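Local coordinates for protein (hdlp (histone deacetylase-like protein)) (Aquifex aeolicus, PDB 1C3P) that is a bacterial homologue of the histone deacetylases, binds zinc, probably acts as a deacetylase and may take part in acetoin breakdown, at residues L30-F34 against L329-I333; F34-M38 against K321-A326; K48-A52 against S103-T107; P248-L253 against V282-E288; F279-R283 against I309-L313. All coordinates share one frame. Residue numbers count along the deposited sequence, not the author numbering.

Contact 1: residues L30-F34 against L329-I333; sequences LLLRF and LLKSI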
# COMPACT_ATOMS: atom_id res chain seq x y z
N LEU A 30 -8.69 -12.28 3.41
CA LEU A 30 -9.37 -12.72 2.21
C LEU A 30 -8.34 -13.20 1.19
O LEU A 30 -8.59 -14.17 0.50
CB LEU A 30 -10.22 -11.59 1.62
CG LEU A 30 -11.06 -11.88 0.35
CD1 LEU A 30 -10.15 -12.14 -0.82
CD2 LEU A 30 -11.96 -13.09 0.60
N LEU A 31 -7.20 -12.51 1.11
CA LEU A 31 -6.15 -12.90 0.16
C LEU A 31 -5.69 -14.32 0.50
O LEU A 31 -5.55 -15.17 -0.37
CB LEU A 31 -4.94 -11.97 0.24
CG LEU A 31 -4.07 -11.65 -1.00
CD1 LEU A 31 -2.61 -11.40 -0.56
CD2 LEU A 31 -4.10 -12.77 -1.99
N LEU A 32 -5.43 -14.56 1.78
CA LEU A 32 -4.97 -15.87 2.21
C LEU A 32 -5.97 -16.95 1.85
O LEU A 32 -5.59 -17.98 1.31
CB LEU A 32 -4.70 -15.89 3.72
CG LEU A 32 -3.46 -15.16 4.25
CD1 LEU A 32 -3.33 -15.37 5.76
CD2 LEU A 32 -2.22 -15.70 3.56
N ARG A 33 -7.25 -16.71 2.16
CA ARG A 33 -8.27 -17.71 1.85
C ARG A 33 -8.41 -17.89 0.35
O ARG A 33 -8.66 -18.99 -0.12
CB ARG A 33 -9.62 -17.31 2.47
CG ARG A 33 -9.61 -17.35 4.01
CD ARG A 33 -11.01 -17.31 4.61
NE ARG A 33 -11.72 -16.08 4.27
CZ ARG A 33 -12.95 -15.79 4.68
NH1 ARG A 33 -13.61 -16.64 5.46
NH2 ARG A 33 -13.52 -14.64 4.33
N PHE A 34 -8.22 -16.81 -0.40
CA PHE A 34 -8.33 -16.86 -1.84
C PHE A 34 -7.16 -17.64 -2.46
O PHE A 34 -7.36 -18.52 -3.30
CB PHE A 34 -8.35 -15.44 -2.41
CG PHE A 34 -8.65 -15.38 -3.87
CD1 PHE A 34 -9.93 -15.62 -4.34
CD2 PHE A 34 -7.63 -15.13 -4.80
CE1 PHE A 34 -10.21 -15.60 -5.72
CE2 PHE A 34 -7.89 -15.10 -6.17
CZ PHE A 34 -9.19 -15.34 -6.63
N LEU A 329 -16.04 -18.22 -2.61
CA LEU A 329 -15.44 -17.43 -1.53
C LEU A 329 -15.76 -15.95 -1.78
O LEU A 329 -16.32 -15.28 -0.92
CB LEU A 329 -13.92 -17.62 -1.50
CG LEU A 329 -13.12 -16.64 -0.62
CD1 LEU A 329 -13.54 -16.78 0.84
CD2 LEU A 329 -11.64 -16.90 -0.78
N LEU A 330 -15.41 -15.46 -2.97
CA LEU A 330 -15.66 -14.05 -3.29
C LEU A 330 -17.13 -13.68 -3.20
O LEU A 330 -17.48 -12.61 -2.69
CB LEU A 330 -15.13 -13.72 -4.68
CG LEU A 330 -13.62 -13.87 -4.85
CD1 LEU A 330 -13.22 -13.32 -6.21
CD2 LEU A 330 -12.89 -13.12 -3.76
N LYS A 331 -18.00 -14.57 -3.69
CA LYS A 331 -19.43 -14.31 -3.64
C LYS A 331 -19.96 -14.26 -2.21
O LYS A 331 -21.00 -13.65 -1.97
CB LYS A 331 -20.19 -15.38 -4.45
CG LYS A 331 -19.80 -15.43 -5.92
CD LYS A 331 -20.60 -16.48 -6.68
CE LYS A 331 -22.08 -16.13 -6.70
NZ LYS A 331 -22.87 -17.11 -7.50
N SER A 332 -19.25 -14.87 -1.27
CA SER A 332 -19.70 -14.90 0.13
C SER A 332 -19.43 -13.61 0.89
O SER A 332 -19.99 -13.38 1.96
CB SER A 332 -19.03 -16.06 0.88
OG SER A 332 -17.67 -15.78 1.17
N ILE A 333 -18.56 -12.77 0.33
CA ILE A 333 -18.23 -11.50 0.95
C ILE A 333 -19.38 -10.51 0.79
O ILE A 333 -19.68 -10.09 -0.33
CB ILE A 333 -16.99 -10.87 0.28
CG1 ILE A 333 -15.85 -11.88 0.25
CG2 ILE A 333 -16.57 -9.62 1.05
CD1 ILE A 333 -14.65 -11.39 -0.53

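Contact 2: residues F34-M38 against K321-A326; sequences FKDAM and KLNNKA. Unlike the reference sequence in segment 34-38: Lys35 (reference Leu).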
# COMPACT_ATOMS: atom_id res chain seq x y z
N PHE A 34 -8.22 -16.81 -0.40
CA PHE A 34 -8.33 -16.86 -1.84
C PHE A 34 -7.16 -17.64 -2.46
O PHE A 34 -7.36 -18.52 -3.30
CB PHE A 34 -8.35 -15.44 -2.41
CG PHE A 34 -8.65 -15.38 -3.87
CD1 PHE A 34 -9.93 -15.62 -4.34
CD2 PHE A 34 -7.63 -15.13 -4.80
CE1 PHE A 34 -10.21 -15.60 -5.72
CE2 PHE A 34 -7.89 -15.10 -6.17
CZ PHE A 34 -9.19 -15.34 -6.63
N LYS A 35 -5.93 -17.36 -2.04
CA LYS A 35 -4.86 -18.12 -2.65
C LYS A 35 -4.94 -19.59 -2.28
O LYS A 35 -4.51 -20.45 -3.04
CB LYS A 35 -3.50 -17.55 -2.30
CG LYS A 35 -3.19 -16.30 -3.10
CD LYS A 35 -1.85 -15.74 -2.71
CE LYS A 35 -1.84 -15.33 -1.27
NZ LYS A 35 -2.11 -16.44 -0.32
N ASP A 36 -5.50 -19.89 -1.11
CA ASP A 36 -5.63 -21.28 -0.69
C ASP A 36 -6.70 -21.93 -1.56
O ASP A 36 -6.49 -23.03 -2.08
CB ASP A 36 -6.02 -21.36 0.79
CG ASP A 36 -6.13 -22.80 1.28
OD1 ASP A 36 -5.19 -23.60 1.05
OD2 ASP A 36 -7.14 -23.14 1.92
N ALA A 37 -7.83 -21.26 -1.71
CA ALA A 37 -8.92 -21.80 -2.54
C ALA A 37 -8.43 -22.07 -3.97
O ALA A 37 -8.86 -23.04 -4.60
CB ALA A 37 -10.12 -20.82 -2.54
N MET A 38 -7.53 -21.23 -4.47
CA MET A 38 -6.96 -21.36 -5.84
C MET A 38 -5.75 -22.31 -5.88
O MET A 38 -5.17 -22.55 -6.95
CB MET A 38 -6.49 -19.98 -6.34
CG MET A 38 -7.59 -18.97 -6.56
SD MET A 38 -8.50 -19.34 -8.06
CE MET A 38 -7.18 -19.15 -9.27
N LYS A 321 -8.51 -18.82 -15.22
CA LYS A 321 -9.83 -18.79 -14.60
C LYS A 321 -9.79 -19.03 -13.10
O LYS A 321 -8.82 -19.57 -12.58
CB LYS A 321 -10.68 -19.89 -15.23
CG LYS A 321 -10.09 -21.28 -14.98
CD LYS A 321 -8.68 -21.43 -15.56
CE LYS A 321 -7.98 -22.68 -15.06
NZ LYS A 321 -8.76 -23.92 -15.36
N LEU A 322 -10.85 -18.62 -12.40
CA LEU A 322 -10.96 -18.88 -10.96
C LEU A 322 -11.69 -20.22 -10.85
O LEU A 322 -12.55 -20.52 -11.67
CB LEU A 322 -11.80 -17.81 -10.27
CG LEU A 322 -11.29 -16.38 -10.27
CD1 LEU A 322 -12.13 -15.59 -9.27
CD2 LEU A 322 -9.82 -16.33 -9.88
N ASN A 323 -11.34 -21.03 -9.85
CA ASN A 323 -12.01 -22.33 -9.69
C ASN A 323 -13.27 -22.08 -8.87
O ASN A 323 -13.53 -20.94 -8.47
CB ASN A 323 -11.13 -23.32 -8.93
CG ASN A 323 -11.14 -23.08 -7.44
OD1 ASN A 323 -10.78 -22.00 -6.97
ND2 ASN A 323 -11.55 -24.09 -6.67
N ASN A 324 -14.06 -23.12 -8.61
CA ASN A 324 -15.30 -22.94 -7.87
C ASN A 324 -15.13 -22.47 -6.43
O ASN A 324 -15.86 -21.58 -5.97
CB ASN A 324 -16.13 -24.22 -7.88
CG ASN A 324 -16.70 -24.52 -9.24
OD1 ASN A 324 -17.38 -23.69 -9.84
ND2 ASN A 324 -16.42 -25.72 -9.74
N LYS A 325 -14.18 -23.06 -5.72
CA LYS A 325 -13.95 -22.67 -4.34
C LYS A 325 -13.68 -21.17 -4.27
O LYS A 325 -14.22 -20.47 -3.42
CB LYS A 325 -12.77 -23.46 -3.79
CG LYS A 325 -12.51 -23.26 -2.31
CD LYS A 325 -11.61 -24.35 -1.77
CE LYS A 325 -12.26 -25.72 -1.97
NZ LYS A 325 -11.46 -26.84 -1.39
N ALA A 326 -12.86 -20.68 -5.19
CA ALA A 326 -12.52 -19.25 -5.24
C ALA A 326 -13.72 -18.33 -5.56
O ALA A 326 -13.92 -17.30 -4.91
CB ALA A 326 -11.40 -19.03 -6.25

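Contact 3: residues K48-A52 against S103-T107; sequences KSRPA and SSLAT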
# COMPACT_ATOMS: atom_id res chain seq x y z
N LYS A 48 3.72 -16.52 9.74
CA LYS A 48 2.65 -15.94 10.55
C LYS A 48 3.07 -14.57 11.07
O LYS A 48 4.13 -14.41 11.64
CB LYS A 48 2.33 -16.84 11.76
CG LYS A 48 1.22 -16.30 12.65
CD LYS A 48 0.94 -17.22 13.83
CE LYS A 48 -0.19 -16.69 14.70
NZ LYS A 48 -1.47 -16.56 13.95
N SER A 49 2.20 -13.58 10.87
CA SER A 49 2.45 -12.22 11.32
C SER A 49 2.61 -12.15 12.83
O SER A 49 1.93 -12.85 13.58
CB SER A 49 1.28 -11.31 10.94
OG SER A 49 0.99 -11.30 9.54
N ARG A 50 3.51 -11.27 13.27
CA ARG A 50 3.74 -11.04 14.69
C ARG A 50 3.53 -9.55 14.95
O ARG A 50 3.66 -8.72 14.04
CB ARG A 50 5.18 -11.38 15.09
CG ARG A 50 6.25 -10.39 14.59
CD ARG A 50 7.61 -10.76 15.17
NE ARG A 50 8.73 -9.99 14.62
CZ ARG A 50 8.93 -8.69 14.79
NH1 ARG A 50 8.09 -7.95 15.50
NH2 ARG A 50 10.01 -8.13 14.25
N PRO A 51 3.16 -9.18 16.18
CA PRO A 51 2.97 -7.76 16.48
C PRO A 51 4.31 -7.03 16.46
O PRO A 51 5.35 -7.63 16.74
CB PRO A 51 2.41 -7.80 17.91
CG PRO A 51 1.71 -9.15 17.97
CD PRO A 51 2.79 -10.00 17.34
N ALA A 52 4.29 -5.75 16.10
CA ALA A 52 5.50 -4.92 16.16
C ALA A 52 5.74 -4.73 17.67
O ALA A 52 4.78 -4.62 18.43
CB ALA A 52 5.24 -3.57 15.50
N SER A 103 -3.31 -2.87 13.60
CA SER A 103 -2.23 -2.03 13.07
C SER A 103 -0.86 -2.55 13.50
O SER A 103 0.07 -2.59 12.70
CB SER A 103 -2.40 -0.57 13.52
OG SER A 103 -3.57 -0.02 12.91
N SER A 104 -0.74 -2.94 14.77
CA SER A 104 0.55 -3.48 15.22
C SER A 104 0.93 -4.78 14.50
O SER A 104 2.10 -5.07 14.27
CB SER A 104 0.51 -3.75 16.73
OG SER A 104 0.52 -2.52 17.43
N LEU A 105 -0.08 -5.56 14.16
CA LEU A 105 0.17 -6.81 13.48
C LEU A 105 0.66 -6.55 12.05
O LEU A 105 1.56 -7.22 11.55
CB LEU A 105 -1.11 -7.64 13.50
CG LEU A 105 -1.01 -9.14 13.28
CD1 LEU A 105 -0.11 -9.76 14.38
CD2 LEU A 105 -2.43 -9.75 13.31
N ALA A 106 0.05 -5.58 11.39
CA ALA A 106 0.44 -5.23 10.02
C ALA A 106 1.85 -4.66 10.00
O ALA A 106 2.62 -4.90 9.08
CB ALA A 106 -0.57 -4.20 9.44
N THR A 107 2.19 -3.91 11.05
CA THR A 107 3.51 -3.28 11.15
C THR A 107 4.59 -4.29 11.50
O THR A 107 5.70 -4.25 10.95
CB THR A 107 3.45 -2.13 12.18
OG1 THR A 107 2.48 -1.18 11.72
CG2 THR A 107 4.83 -1.45 12.35

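Contact 4: residues P248-L253 against V282-E288; sequences PEVYLL and VREVFGE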
# COMPACT_ATOMS: atom_id res chain seq x y z
N PRO A 248 19.83 3.67 -4.78
CA PRO A 248 19.40 2.98 -3.55
C PRO A 248 20.25 1.80 -3.12
O PRO A 248 20.75 1.06 -3.96
CB PRO A 248 17.98 2.53 -3.91
CG PRO A 248 17.56 3.49 -5.02
CD PRO A 248 18.82 3.47 -5.83
N GLU A 249 20.39 1.64 -1.81
CA GLU A 249 21.11 0.49 -1.25
C GLU A 249 20.02 -0.54 -1.08
O GLU A 249 20.26 -1.75 -1.09
CB GLU A 249 21.68 0.80 0.14
CG GLU A 249 22.78 1.86 0.16
CD GLU A 249 23.33 2.09 1.54
OE1 GLU A 249 22.53 2.36 2.46
OE2 GLU A 249 24.57 1.99 1.72
N VAL A 250 18.80 -0.05 -0.93
CA VAL A 250 17.65 -0.91 -0.76
C VAL A 250 16.39 -0.10 -0.99
O VAL A 250 16.39 1.10 -0.77
CB VAL A 250 17.62 -1.52 0.67
CG1 VAL A 250 17.53 -0.43 1.73
CG2 VAL A 250 16.45 -2.45 0.80
N TYR A 251 15.32 -0.75 -1.46
CA TYR A 251 14.07 -0.03 -1.69
C TYR A 251 12.86 -0.84 -1.23
O TYR A 251 12.91 -2.08 -1.15
CB TYR A 251 13.92 0.32 -3.19
CG TYR A 251 13.38 -0.79 -4.08
CD1 TYR A 251 12.01 -0.98 -4.23
CD2 TYR A 251 14.24 -1.67 -4.75
CE1 TYR A 251 11.50 -1.99 -5.02
CE2 TYR A 251 13.74 -2.71 -5.56
CZ TYR A 251 12.37 -2.86 -5.68
OH TYR A 251 11.84 -3.88 -6.44
N LEU A 252 11.77 -0.13 -0.91
CA LEU A 252 10.50 -0.75 -0.53
C LEU A 252 9.49 -0.22 -1.52
O LEU A 252 9.57 0.93 -1.96
CB LEU A 252 10.07 -0.37 0.90
CG LEU A 252 11.04 -0.73 2.01
CD1 LEU A 252 12.07 0.37 2.15
CD2 LEU A 252 10.28 -0.88 3.32
N LEU A 253 8.54 -1.07 -1.87
CA LEU A 253 7.50 -0.76 -2.86
C LEU A 253 6.14 -1.07 -2.26
O LEU A 253 5.94 -2.18 -1.75
CB LEU A 253 7.73 -1.63 -4.11
CG LEU A 253 6.66 -1.74 -5.19
CD1 LEU A 253 6.50 -0.38 -5.86
CD2 LEU A 253 7.10 -2.79 -6.24
N VAL A 282 9.31 -1.91 -11.98
CA VAL A 282 10.11 -1.42 -10.86
C VAL A 282 11.27 -2.38 -10.62
O VAL A 282 12.41 -1.96 -10.43
CB VAL A 282 9.27 -1.29 -9.57
CG1 VAL A 282 10.19 -1.06 -8.38
CG2 VAL A 282 8.30 -0.10 -9.68
N ARG A 283 10.97 -3.67 -10.66
CA ARG A 283 12.00 -4.67 -10.45
C ARG A 283 13.07 -4.65 -11.53
O ARG A 283 14.24 -4.94 -11.26
CB ARG A 283 11.36 -6.05 -10.36
CG ARG A 283 10.44 -6.22 -9.15
CD ARG A 283 9.62 -7.48 -9.27
NE ARG A 283 10.43 -8.68 -9.12
CZ ARG A 283 10.12 -9.86 -9.65
NH1 ARG A 283 9.01 -9.99 -10.37
NH2 ARG A 283 10.90 -10.91 -9.45
N GLU A 284 12.69 -4.33 -12.76
CA GLU A 284 13.67 -4.29 -13.85
C GLU A 284 14.59 -3.10 -13.67
O GLU A 284 15.74 -3.13 -14.10
CB GLU A 284 13.00 -4.16 -15.21
CG GLU A 284 12.08 -5.30 -15.54
CD GLU A 284 11.38 -5.09 -16.86
OE1 GLU A 284 10.68 -4.06 -16.99
OE2 GLU A 284 11.52 -5.95 -17.75
N VAL A 285 14.09 -2.04 -13.04
CA VAL A 285 14.90 -0.85 -12.84
C VAL A 285 15.75 -0.96 -11.59
O VAL A 285 16.93 -0.64 -11.62
CB VAL A 285 14.03 0.43 -12.73
CG1 VAL A 285 14.91 1.64 -12.48
CG2 VAL A 285 13.22 0.64 -14.02
N PHE A 286 15.16 -1.42 -10.49
CA PHE A 286 15.92 -1.50 -9.26
C PHE A 286 16.22 -2.87 -8.67
O PHE A 286 16.80 -2.98 -7.59
CB PHE A 286 15.26 -0.63 -8.19
CG PHE A 286 15.32 0.84 -8.48
CD1 PHE A 286 14.19 1.53 -8.91
CD2 PHE A 286 16.53 1.54 -8.36
CE1 PHE A 286 14.26 2.89 -9.22
CE2 PHE A 286 16.61 2.90 -8.66
CZ PHE A 286 15.47 3.58 -9.09
N GLY A 287 15.84 -3.92 -9.39
CA GLY A 287 16.09 -5.26 -8.88
C GLY A 287 15.08 -5.59 -7.81
O GLY A 287 13.99 -5.00 -7.78
N GLU A 288 15.43 -6.52 -6.93
CA GLU A 288 14.52 -6.94 -5.86
C GLU A 288 14.50 -5.97 -4.67
O GLU A 288 15.53 -5.41 -4.29
CB GLU A 288 14.89 -8.33 -5.35
CG GLU A 288 14.70 -9.45 -6.37
CD GLU A 288 13.27 -9.54 -6.90
OE1 GLU A 288 12.33 -9.54 -6.08
OE2 GLU A 288 13.10 -9.62 -8.13
O HOH W 1 16.59 -3.31 -2.80

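Contact 5: residues F279-R283 against I309-L313; sequences FNIVR and IWCEL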
# COMPACT_ATOMS: atom_id res chain seq x y z
N PHE A 279 4.62 -3.42 -11.37
CA PHE A 279 5.43 -4.12 -10.39
C PHE A 279 6.73 -4.63 -11.02
O PHE A 279 7.83 -4.47 -10.47
CB PHE A 279 4.62 -5.29 -9.83
CG PHE A 279 5.40 -6.21 -8.93
CD1 PHE A 279 5.85 -5.78 -7.68
CD2 PHE A 279 5.66 -7.52 -9.33
CE1 PHE A 279 6.54 -6.66 -6.84
CE2 PHE A 279 6.35 -8.40 -8.49
CZ PHE A 279 6.79 -7.97 -7.24
N ASN A 280 6.60 -5.25 -12.19
CA ASN A 280 7.76 -5.79 -12.87
C ASN A 280 8.69 -4.73 -13.45
O ASN A 280 9.90 -4.94 -13.55
CB ASN A 280 7.33 -6.79 -13.95
CG ASN A 280 6.72 -8.05 -13.35
OD1 ASN A 280 7.18 -8.52 -12.31
ND2 ASN A 280 5.72 -8.60 -14.01
N ILE A 281 8.12 -3.59 -13.82
CA ILE A 281 8.93 -2.49 -14.33
C ILE A 281 9.83 -1.96 -13.21
O ILE A 281 10.98 -1.59 -13.45
CB ILE A 281 8.04 -1.33 -14.82
CG1 ILE A 281 7.34 -1.72 -16.12
CG2 ILE A 281 8.89 -0.09 -15.02
CD1 ILE A 281 6.40 -0.63 -16.64
N VAL A 282 9.31 -1.91 -11.98
CA VAL A 282 10.11 -1.42 -10.86
C VAL A 282 11.27 -2.38 -10.62
O VAL A 282 12.41 -1.96 -10.43
CB VAL A 282 9.27 -1.29 -9.57
CG1 VAL A 282 10.19 -1.06 -8.38
CG2 VAL A 282 8.30 -0.10 -9.68
N ARG A 283 10.97 -3.67 -10.66
CA ARG A 283 12.00 -4.67 -10.45
C ARG A 283 13.07 -4.65 -11.53
O ARG A 283 14.24 -4.94 -11.26
CB ARG A 283 11.36 -6.05 -10.36
CG ARG A 283 10.44 -6.22 -9.15
CD ARG A 283 9.62 -7.48 -9.27
NE ARG A 283 10.43 -8.68 -9.12
CZ ARG A 283 10.12 -9.86 -9.65
NH1 ARG A 283 9.01 -9.99 -10.37
NH2 ARG A 283 10.90 -10.91 -9.45
N ILE A 309 0.39 -10.69 -8.21
CA ILE A 309 1.68 -10.37 -7.62
C ILE A 309 2.28 -11.61 -6.97
O ILE A 309 3.48 -11.88 -7.12
CB ILE A 309 1.55 -9.30 -6.51
CG1 ILE A 309 1.03 -7.99 -7.10
CG2 ILE A 309 2.90 -9.10 -5.84
CD1 ILE A 309 1.96 -7.38 -8.14
N TRP A 310 1.47 -12.38 -6.25
CA TRP A 310 2.01 -13.57 -5.59
C TRP A 310 2.51 -14.58 -6.62
O TRP A 310 3.58 -15.17 -6.45
CB TRP A 310 0.96 -14.19 -4.67
CG TRP A 310 1.46 -15.41 -3.99
CD1 TRP A 310 1.00 -16.69 -4.15
CD2 TRP A 310 2.60 -15.51 -3.11
NE1 TRP A 310 1.78 -17.57 -3.44
CE2 TRP A 310 2.77 -16.87 -2.79
CE3 TRP A 310 3.50 -14.57 -2.57
CZ2 TRP A 310 3.80 -17.33 -1.96
CZ3 TRP A 310 4.52 -15.02 -1.74
CH2 TRP A 310 4.66 -16.39 -1.44
N CYS A 311 1.74 -14.77 -7.69
CA CYS A 311 2.15 -15.69 -8.75
C CYS A 311 3.47 -15.26 -9.38
O CYS A 311 4.33 -16.11 -9.61
CB CYS A 311 1.05 -15.82 -9.82
SG CYS A 311 -0.43 -16.77 -9.32
N GLU A 312 3.66 -13.96 -9.64
CA GLU A 312 4.92 -13.46 -10.21
C GLU A 312 6.10 -13.77 -9.29
O GLU A 312 7.13 -14.29 -9.71
CB GLU A 312 4.90 -11.94 -10.37
CG GLU A 312 5.11 -11.39 -11.77
CD GLU A 312 6.29 -11.98 -12.52
OE1 GLU A 312 7.44 -11.93 -12.02
OE2 GLU A 312 6.05 -12.49 -13.62
N LEU A 313 5.96 -13.40 -8.02
CA LEU A 313 7.03 -13.62 -7.04
C LEU A 313 7.34 -15.09 -6.80
O LEU A 313 8.50 -15.49 -6.75
CB LEU A 313 6.68 -12.98 -5.70
CG LEU A 313 6.58 -11.46 -5.60
CD1 LEU A 313 6.11 -11.08 -4.21
CD2 LEU A 313 7.94 -10.84 -5.89

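Contact 1: residues L30-F34 against L329-I333
This is an apolar helix-to-helix contact between residues 30-34, in the helix 28-37 near the start of the chain, and residues 329-333, where the helix 324-332 ends and runs into a loop. Almost 300 residues separate the two in sequence, yet they bury 290 Å² between them. Leu329 gives up the most surface: it points at the opposing helix, and its CD2 lies 3.4 Å from the backbone N of Phe34 and 4.0 Å from Phe34 CB, so the methyl presses on the helix backbone itself. The nearest pair of CA atoms is that of Phe34 and Leu329, 7.1 Å apart. Leu30, one turn before Phe34, packs against three apolar residues: its CD2 is 3.9 Å from Leu329 CG and 3.4 Å from Ile333 CD1, while its CD1 is 4.1 Å from Leu330 CD2. The Phe34 ring carries the packing further, with CE1 3.8 Å from Leu330 CD1. At the exposed border Arg33 lays one face of its guanidinium over Leu329 CD1. Within the later segment, Ser332 OG donates to Leu329 O at 2.5 Å, turning this hydroxyl back onto its own helix end. Beneath the pair runs the helix 299-314, whose Ala303 and Thr307 touch Leu30 and Phe34 and whose Tyr300 meets Leu330, so that three helices share one apolar seam.

Contact 2: residues F34-M38 against K321-A326
Ala37, Met38 and Phe34 lose the most surface here, where the end of the helix 28-37 meets the loop before, and the first turn of, the helix 324-332. Ala37 makes the closest backbone approach, its CA 5.2 Å from that of Ala326. Its small side chain permits this: Ala37 CB lies 3.4 Å from Lys325 CG and 4.3 Å from Ala326 CB. Met38, just past the helix, folds its side chain back with all three chi angles near m, bringing SD to 3.4 Å from Ala326 CB and 3.8 Å from Leu322 CD2; its CE reaches 3.7 Å from Lys321 O. The Phe34 ring adds CZ at 3.5 Å from Leu322 CD2, at the ring edge, and CE1 at 3.7 Å from Ala326 CB. Asn323 occupies the N-cap position of the later helix, beside Ala37. Aliphatic carbon, thioether sulphur and an aromatic ring make up most of this interface, so the junction between the two helix ends rests mainly on close-fitting apolar surfaces.

Contact 3: residues K48-A52 against S103-T107
Leu105 loses more surface than any other residue here, and its conformation explains how. With chi1 t and chi2 p, a side chain whose CA-to-CB bond points sideways comes round against residues 48-52: Leu105 CG lies 3.9 Å from Ser49 CB, and CD1 lies 3.8 Å from Ser49 O and 4.1 Å from Pro51 CG. Ser49, in the m rotamer, has its CB turned toward the helix, and its OG bonds to Tyr12 and to Ser109, one turn after Leu105 in the helix 98-118. Arg50 points its CA-to-CB bond the other way; chi1 p followed by t, t carries the extended chain alongside Pro51, where NH1 donates to Pro51 O at 3.0 Å, while NH2 forms salt bridges with Glu56 and Glu115. The contact belongs to the alpha/beta fold of the deacetylase domain: the extended segment leaves the edge strand 46-48 of the parallel sheet and crosses the long helix 98-118 before the helix 54-57 begins. Ala52 N donates to Ser104 O at 2.9 Å, and Pro51 CA adds a CH...O contact to the same Ser104 O at 3.6 Å. The Pro51 and Leu105 CA atoms are only 4.2 Å apart. Thr107, m at chi1, turns OG1 back to Ser103 O at 3.0 Å, and its CG2 packs 3.8 Å from Ala52 CB. Ser104, also m, bonds through OG to Phe100 O within its own helix.

Contact 4: residues P248-L253 against V282-E288
Tyr251 is the apolar centre, its CA-to-CB bond directed toward the helix and its ring packed on it: CE1 lies 3.7 Å from Val282 CG1 and CE2 3.7 Å from Phe286 CB. Toward one end of the strand, Leu253 CD2 packs 4.1 Å from the same Val282 CG1; toward the other, Pro248 CD meets Phe286 CE2 at 3.6 Å. Further out, Tyr251 OH donates to Gly287 O at 2.8 Å. Gly287, with positive phi, is the first residue to leave the helix, and its carbonyl lies at the ring edge. A water bridges the backbones, 3.2 Å from Tyr251 N and 2.8 Å from Glu288 O. At the polar edge, Arg283 NH2 and Glu288 OE2 form a salt bridge at 2.9 Å, and Glu288 OE1 bonds to Tyr291. Strand 250-253 and helix 282-286 run antiparallel at 172°, their axes 10.9 Å apart, as in a beta-alpha-beta crossover. The helix 272-286 leads into the neighbouring parallel strand 290-292, the strand 162-166 flanks 250-254 on its other side, and the helix 228-245 packs against Phe286.

Contact 5: residues F279-R283 against I309-L313
Arg283 NH1 serves two acceptors: it forms a salt bridge with Glu312 OE1 across the helices at 3.0 Å, and a weak hydrogen bond to Asn280 OD1, also at 3.0 Å, one turn back in its own helix. Glu312 OE1 and Asn280 OD1 come within 3.4 Å of each other, but both are acceptors, so what joins them is the arginine nitrogen between them. NE and NH2 also bond to Glu288, just past the end of this helix. Glu312 OE1 lies at the guanidinium edge, and Leu313 CD2 lies over one face, 4.5 Å from Arg283 CZ. The two helices, 272-286 and 299-314, pack side by side against the parallel sheet of the alpha/beta fold, joined through the strand 290-292; their short segments run in roughly the same direction, at 37°, with axes 12.1 Å apart. Under the polar group the contact is apolar. Phe279 takes Ile309 CD1 over its face in a CH-pi contact, 4.2 Å from the ring centroid, and its CZ meets Leu313 CD2 at 3.4 Å. The same ring packs edge-to-face with Tyr291 on the sheet, and Leu313 touches Val4 of the strand 4-8.

Contacts 1 and 2 hold the same two helices, 28-37 and 324-332, share Phe34, and are mainly apolar and largely buried, though they lie far from the chain's centre. Contacts 4 and 5, both partly buried, share Val282 and Arg283: the helix 272-286 packs on the strand 250-254 in contact 4 and on the helix 299-314 in contact 5. A tyrosine-to-carbonyl hydrogen bond and a water cross contact 4, whereas a salt bridge from Arg283 crosses contact 5. Leu253 of contact 4 packs on Phe279 of contact 5, and Lys35 of contact 2 touches Trp310. Contact 3 stands apart, touching none of the others; also buried, it adds a loop-to-helix backbone hydrogen bond to its packing.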